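Local coordinates for response regulator receiver domain protein (CheY-like) (PDB 3I42), which probably acts as a phospho-accepting receiver domain of the CheY type, relaying a two-component signal, though its precise cellular role is unknown, at residues A[33-36]-A[37-40]. Numbering follows the deposited sequence.
Sequences VMSG and TDAL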
# COMPACT_ATOMS: atom_id res chain seq x y z
N VAL A 33 10.87 -5.62 -20.70
CA VAL A 33 12.20 -5.10 -20.85
C VAL A 33 12.99 -5.69 -19.73
O VAL A 33 12.41 -6.18 -18.76
CB VAL A 33 12.21 -3.54 -20.77
CG1 VAL A 33 11.61 -2.97 -22.01
CG2 VAL A 33 11.47 -3.08 -19.55
N MET A 34 14.31 -5.66 -19.83
CA MET A 34 15.14 -6.42 -18.88
C MET A 34 16.01 -5.54 -17.94
O MET A 34 16.86 -6.05 -17.22
CB MET A 34 15.97 -7.49 -19.62
CG MET A 34 15.13 -8.68 -20.18
SD MET A 34 16.06 -9.87 -21.25
CE MET A 34 16.09 -8.97 -22.79
N SER A 35 15.76 -4.23 -17.92
CA SER A 35 16.50 -3.31 -17.03
C SER A 35 15.69 -2.07 -16.73
O SER A 35 14.75 -1.72 -17.48
CB SER A 35 17.84 -2.89 -17.67
OG SER A 35 17.62 -2.15 -18.87
N GLY A 36 16.06 -1.39 -15.64
CA GLY A 36 15.47 -0.09 -15.30
C GLY A 36 15.60 0.91 -16.44
O GLY A 36 14.62 1.56 -16.81
N THR A 37 16.80 1.03 -17.02
CA THR A 37 17.06 1.95 -18.16
C THR A 37 16.09 1.72 -19.30
O THR A 37 15.53 2.67 -19.85
CB THR A 37 18.46 1.76 -18.76
OG1 THR A 37 19.33 1.28 -17.75
CG2 THR A 37 19.02 3.06 -19.33
N ASP A 38 15.91 0.45 -19.66
CA ASP A 38 15.03 0.12 -20.78
C ASP A 38 13.58 0.45 -20.46
O ASP A 38 12.84 0.94 -21.34
CB ASP A 38 15.22 -1.32 -21.21
CG ASP A 38 16.45 -1.51 -22.09
OD1 ASP A 38 17.19 -0.51 -22.33
OD2 ASP A 38 16.69 -2.64 -22.55
N ALA A 39 13.20 0.23 -19.19
CA ALA A 39 11.87 0.61 -18.70
C ALA A 39 11.58 2.11 -18.85
O ALA A 39 10.52 2.50 -19.37
CB ALA A 39 11.68 0.19 -17.25
N LEU A 40 12.51 2.93 -18.38
CA LEU A 40 12.45 4.39 -18.62
C LEU A 40 12.32 4.73 -20.09
O LEU A 40 11.44 5.47 -20.44
CB LEU A 40 13.68 5.09 -18.03
CG LEU A 40 13.54 5.21 -16.51
CD1 LEU A 40 14.91 5.35 -15.84
CD2 LEU A 40 12.63 6.36 -16.13
O HOH W 1 15.33 -4.85 -22.49
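Ser35 stands at the N-cap of helix 36-45, and its hydroxyl OG accepts a hydrogen bond from Asp38 N at 3.2 Å. With chi1 at 64°, OG lies between the backbone N and the carbonyl carbon of its own residue, the rotation that swings it over the first turn to meet this N-H. Serine suits the place because the carbonyl four residues back from Asp38, that of Met34, lies before the helix, and the short side chain supplies an acceptor instead. Without OG, as with an alanine here, Asp38 N would probably lose its side-chain acceptor at the first turn. Backbone bonds begin at the same residue: Ala39 N donates to Ser35 O at 3.0 Å, and Leu40 N donates to Gly36 O at 3.0 Å, nearly straight with an N-H...O angle of 172°.

The segment is the beta-alpha junction between edge strand 28-33 and helix 36-45 in the alternating (beta-alpha)5 fold of receiver domains. Asp59 takes both Gly36 N, through OD1, and Thr37 OG1, through OD2, so the beta-hydroxyl of Thr37 ties the first turn to a neighbouring loop.

Apolar contacts close the inner side. Val33 CG2 rests 4.0 Å from Ala39 CB, and both side chains also touch Val9 of strand 4-9; the small methyl of alanine is consistent with the helix lying close against the sheet. Beside them, Val33 CB meets Asp38 CB at 3.8 Å, the two side chains slanting across each other.

OD2 of Asp38 reaches the loop through one water, accepting from it at 2.6 Å, and that water in turn accepts from Met34 N at 3.0 Å. An acidic side chain in the first turn is also probably favoured by the helix dipole.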